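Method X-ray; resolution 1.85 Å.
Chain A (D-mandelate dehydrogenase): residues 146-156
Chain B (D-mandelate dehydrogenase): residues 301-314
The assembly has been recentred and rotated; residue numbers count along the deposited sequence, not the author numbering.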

# COMPACT_ATOMS: atom_id res chain seq x y z
N THR A 146 3.55 -24.57 -2.76
CA THR A 146 4.24 -23.33 -2.35
C THR A 146 3.24 -22.25 -1.90
O THR A 146 3.44 -21.60 -0.87
CB THR A 146 5.18 -22.80 -3.48
OG1 THR A 146 6.14 -23.81 -3.82
CG2 THR A 146 5.94 -21.53 -3.06
N PHE A 147 2.16 -22.07 -2.67
CA PHE A 147 1.04 -21.18 -2.27
C PHE A 147 0.57 -21.46 -0.83
O PHE A 147 0.56 -20.55 0.02
CB PHE A 147 -0.11 -21.36 -3.27
CG PHE A 147 -1.26 -20.37 -3.10
CD1 PHE A 147 -1.42 -19.32 -4.02
CD2 PHE A 147 -2.19 -20.51 -2.06
CE1 PHE A 147 -2.48 -18.41 -3.90
CE2 PHE A 147 -3.26 -19.61 -1.92
CZ PHE A 147 -3.41 -18.55 -2.83
N ASN A 148 0.21 -22.71 -0.54
CA ASN A 148 -0.28 -23.11 0.79
C ASN A 148 0.76 -22.93 1.91
O ASN A 148 0.42 -22.44 3.01
CB ASN A 148 -0.80 -24.56 0.77
CG ASN A 148 -2.16 -24.71 0.04
OD1 ASN A 148 -2.91 -23.75 -0.15
ND2 ASN A 148 -2.48 -25.95 -0.34
N ARG A 149 2.00 -23.37 1.65
CA ARG A 149 3.11 -23.28 2.62
C ARG A 149 3.39 -21.83 3.05
O ARG A 149 3.49 -21.51 4.25
CB ARG A 149 4.37 -23.98 2.03
CG ARG A 149 5.66 -23.80 2.84
CD ARG A 149 6.83 -24.70 2.33
NE ARG A 149 7.13 -24.57 0.89
CZ ARG A 149 7.82 -23.58 0.33
NH1 ARG A 149 8.33 -22.57 1.05
NH2 ARG A 149 8.03 -23.59 -0.98
N VAL A 150 3.51 -20.94 2.07
CA VAL A 150 3.81 -19.53 2.36
C VAL A 150 2.60 -18.78 2.99
O VAL A 150 2.80 -17.95 3.88
CB VAL A 150 4.39 -18.80 1.12
CG1 VAL A 150 4.54 -17.26 1.36
CG2 VAL A 150 5.76 -19.42 0.73
N HIS A 151 1.36 -19.10 2.55
CA HIS A 151 0.12 -18.59 3.21
C HIS A 151 0.19 -18.83 4.72
O HIS A 151 -0.08 -17.92 5.53
CB HIS A 151 -1.15 -19.25 2.63
CG HIS A 151 -2.44 -18.85 3.31
ND1 HIS A 151 -2.94 -19.49 4.42
CD2 HIS A 151 -3.34 -17.87 3.01
CE1 HIS A 151 -4.09 -18.93 4.79
NE2 HIS A 151 -4.35 -17.94 3.95
N LEU A 152 0.57 -20.05 5.10
CA LEU A 152 0.72 -20.42 6.52
C LEU A 152 1.90 -19.76 7.24
O LEU A 152 1.75 -19.25 8.36
CB LEU A 152 0.77 -21.95 6.66
CG LEU A 152 -0.51 -22.70 6.25
CD1 LEU A 152 -0.32 -24.24 6.25
CD2 LEU A 152 -1.69 -22.32 7.16
N GLU A 153 3.06 -19.74 6.59
CA GLU A 153 4.27 -19.13 7.15
C GLU A 153 4.09 -17.65 7.51
O GLU A 153 4.50 -17.20 8.58
CB GLU A 153 5.44 -19.28 6.16
CG GLU A 153 6.76 -18.68 6.68
CD GLU A 153 7.92 -18.80 5.67
OE1 GLU A 153 7.75 -19.47 4.62
OE2 GLU A 153 8.99 -18.22 5.95
N ILE A 154 3.46 -16.90 6.61
CA ILE A 154 3.20 -15.47 6.83
C ILE A 154 2.36 -15.19 8.11
O ILE A 154 2.63 -14.21 8.80
CB ILE A 154 2.62 -14.80 5.55
CG1 ILE A 154 3.70 -14.81 4.43
CG2 ILE A 154 2.09 -13.35 5.83
CD1 ILE A 154 3.21 -14.29 3.07
N GLY A 155 1.39 -16.05 8.42
CA GLY A 155 0.55 -15.91 9.63
C GLY A 155 1.31 -15.99 10.97
O GLY A 155 0.82 -15.51 12.02
N LYS A 156 2.50 -16.59 10.94
CA LYS A 156 3.38 -16.61 12.14
C LYS A 156 4.03 -15.25 12.49
O LYS A 156 4.47 -15.06 13.64
CB LYS A 156 4.48 -17.71 12.01
CG LYS A 156 3.99 -19.11 11.56
CD LYS A 156 2.86 -19.67 12.45
CE LYS A 156 1.99 -20.69 11.71
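Chain B 301-314: LTTHIGGVAIETFH

How does chain B first reach the helix of chain A? Leu301(B) is still out of reach, and Thr302(B), its CA-to-CB bond pointing away, offers mainly its carbonyl: O lies 4.1 Å from Phe147(A) CE1. Thr303(B) then settles on the helix, its CA 5.7 Å from the CA of His151(A). Phe147(A), with chi1 in t, brings its ring under this backbone, so that Thr303(B) CA sits over one face, 3.9 Å from the ring centroid, in a CH-pi contact. The Thr303(B) methyl, CG2, packs 3.9 Å from Phe147(A) CD1.

What happens where the chain turns past His151(A)? His304(B) has positive phi and psi (48/50), and the imidazole of His151(A) meets two successive carbonyls at its edge: CD2 is 3.0 Å from Thr303(B) O and 3.1 Å from His304(B) O. A type I turn follows from Ile305(B) to Val308(B), closed by Val308(B) N to Ile305(B) O at 2.9 Å. It carries Gly306(B) and Gly307(B) clear of the helix, while Ile305(B) CG2 stays 4.1 Å from Ile154(A) CD1.

Which residue brings the chain back? Val308(B) points toward chain A, its CA 5.6 Å from that of Gly155(A). Its CG1 lies 3.5 Å from Gly155(A) CA and 4.2 Å from Ile154(A) CG2, while CG2 approaches His151(A) NE2 at 3.6 Å. The absence of a side chain at Gly155(A) matters: an ideal CB there would be only 3.3 Å from Phe313(B) CE2.

How does the contact end? Ala309(B) turns away and occupies the N-cap position of a new helix. From its first turn, Ile310(B) CG1 and Phe313(B) CE2 reach Gly155(A) O at 3.6 and 3.5 Å, the latter ring edge-on. Overall, chain B advances in the same sense as chain A, from Phe147(A) to Gly155(A).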

# COMPACT_ATOMS: atom_id res chain seq x y z
N LEU B 301 -0.21 -10.23 -7.71
CA LEU B 301 -0.75 -11.53 -7.25
C LEU B 301 -0.24 -11.90 -5.84
O LEU B 301 0.97 -11.96 -5.60
CB LEU B 301 -0.40 -12.66 -8.25
CG LEU B 301 -0.89 -12.44 -9.71
CD1 LEU B 301 -0.01 -13.17 -10.74
CD2 LEU B 301 -2.36 -12.79 -9.84
N THR B 302 -1.16 -12.13 -4.90
CA THR B 302 -0.80 -12.53 -3.50
C THR B 302 -1.46 -13.89 -3.08
O THR B 302 -2.45 -14.32 -3.69
CB THR B 302 -1.08 -11.37 -2.47
OG1 THR B 302 -2.43 -10.87 -2.62
CG2 THR B 302 -0.11 -10.20 -2.68
N THR B 303 -0.89 -14.56 -2.07
CA THR B 303 -1.37 -15.89 -1.62
C THR B 303 -2.56 -15.88 -0.61
O THR B 303 -2.46 -16.47 0.49
CB THR B 303 -0.18 -16.77 -1.02
OG1 THR B 303 0.35 -16.13 0.16
CG2 THR B 303 0.94 -16.95 -2.04
N HIS B 304 -3.69 -15.25 -0.99
CA HIS B 304 -4.90 -15.16 -0.12
C HIS B 304 -4.53 -14.71 1.32
O HIS B 304 -4.93 -15.34 2.33
CB HIS B 304 -5.71 -16.49 -0.15
CG HIS B 304 -7.17 -16.34 0.18
ND1 HIS B 304 -7.69 -15.30 0.93
CD2 HIS B 304 -8.23 -17.14 -0.12
CE1 HIS B 304 -9.00 -15.46 1.06
NE2 HIS B 304 -9.35 -16.57 0.44
N ILE B 305 -3.77 -13.62 1.41
CA ILE B 305 -3.38 -13.07 2.72
C ILE B 305 -4.32 -12.00 3.32
O ILE B 305 -4.04 -11.48 4.39
CB ILE B 305 -1.86 -12.60 2.80
CG1 ILE B 305 -1.53 -11.54 1.71
CG2 ILE B 305 -0.90 -13.82 2.76
CD1 ILE B 305 -0.18 -10.82 1.95
N GLY B 306 -5.44 -11.70 2.64
CA GLY B 306 -6.35 -10.63 3.12
C GLY B 306 -6.54 -10.54 4.64
O GLY B 306 -6.26 -9.49 5.27
N GLY B 307 -7.00 -11.63 5.24
CA GLY B 307 -7.27 -11.66 6.68
C GLY B 307 -6.13 -12.13 7.57
O GLY B 307 -6.30 -12.27 8.79
N VAL B 308 -4.97 -12.37 6.96
CA VAL B 308 -3.82 -13.02 7.65
C VAL B 308 -3.00 -11.98 8.44
O VAL B 308 -2.09 -11.33 7.90
CB VAL B 308 -2.95 -13.86 6.64
CG1 VAL B 308 -1.67 -14.45 7.31
CG2 VAL B 308 -3.78 -14.98 5.99
N ALA B 309 -3.35 -11.83 9.73
CA ALA B 309 -2.67 -10.91 10.67
C ALA B 309 -2.90 -11.47 12.07
O ALA B 309 -3.99 -11.99 12.34
CB ALA B 309 -3.24 -9.48 10.56
N ILE B 310 -1.89 -11.40 12.93
CA ILE B 310 -2.02 -11.94 14.31
C ILE B 310 -3.25 -11.40 15.12
O ILE B 310 -3.88 -12.16 15.85
CB ILE B 310 -0.67 -11.87 15.08
CG1 ILE B 310 0.31 -12.89 14.49
CG2 ILE B 310 -0.85 -12.10 16.59
CD1 ILE B 310 1.76 -12.60 14.85
N GLU B 311 -3.60 -10.12 14.93
CA GLU B 311 -4.80 -9.51 15.56
C GLU B 311 -6.12 -10.15 15.12
O GLU B 311 -7.08 -10.28 15.92
CB GLU B 311 -4.85 -7.96 15.36
CG GLU B 311 -3.71 -7.18 16.09
CD GLU B 311 -2.33 -7.25 15.40
OE1 GLU B 311 -2.21 -7.68 14.23
OE2 GLU B 311 -1.33 -6.88 16.06
N THR B 312 -6.20 -10.55 13.84
CA THR B 312 -7.35 -11.35 13.36
C THR B 312 -7.47 -12.66 14.16
O THR B 312 -8.56 -13.03 14.62
CB THR B 312 -7.23 -11.68 11.85
OG1 THR B 312 -7.04 -10.46 11.09
CG2 THR B 312 -8.51 -12.38 11.35
N PHE B 313 -6.34 -13.34 14.34
CA PHE B 313 -6.33 -14.67 14.99
C PHE B 313 -6.69 -14.57 16.48
O PHE B 313 -7.39 -15.45 17.02
CB PHE B 313 -4.95 -15.37 14.81
CG PHE B 313 -4.48 -15.50 13.38
CD1 PHE B 313 -5.38 -15.63 12.31
CD2 PHE B 313 -3.10 -15.54 13.09
CE1 PHE B 313 -4.91 -15.76 10.99
CE2 PHE B 313 -2.63 -15.68 11.77
CZ PHE B 313 -3.54 -15.79 10.72
N HIS B 314 -6.23 -13.50 17.16
CA HIS B 314 -6.65 -13.21 18.55
C HIS B 314 -8.19 -13.12 18.63
O HIS B 314 -8.83 -13.70 19.54
CB HIS B 314 -6.05 -11.88 19.05
CG HIS B 314 -4.66 -11.98 19.61
ND1 HIS B 314 -3.62 -12.59 18.95
CD2 HIS B 314 -4.15 -11.53 20.78
CE1 HIS B 314 -2.52 -12.52 19.69
NE2 HIS B 314 -2.82 -11.87 20.80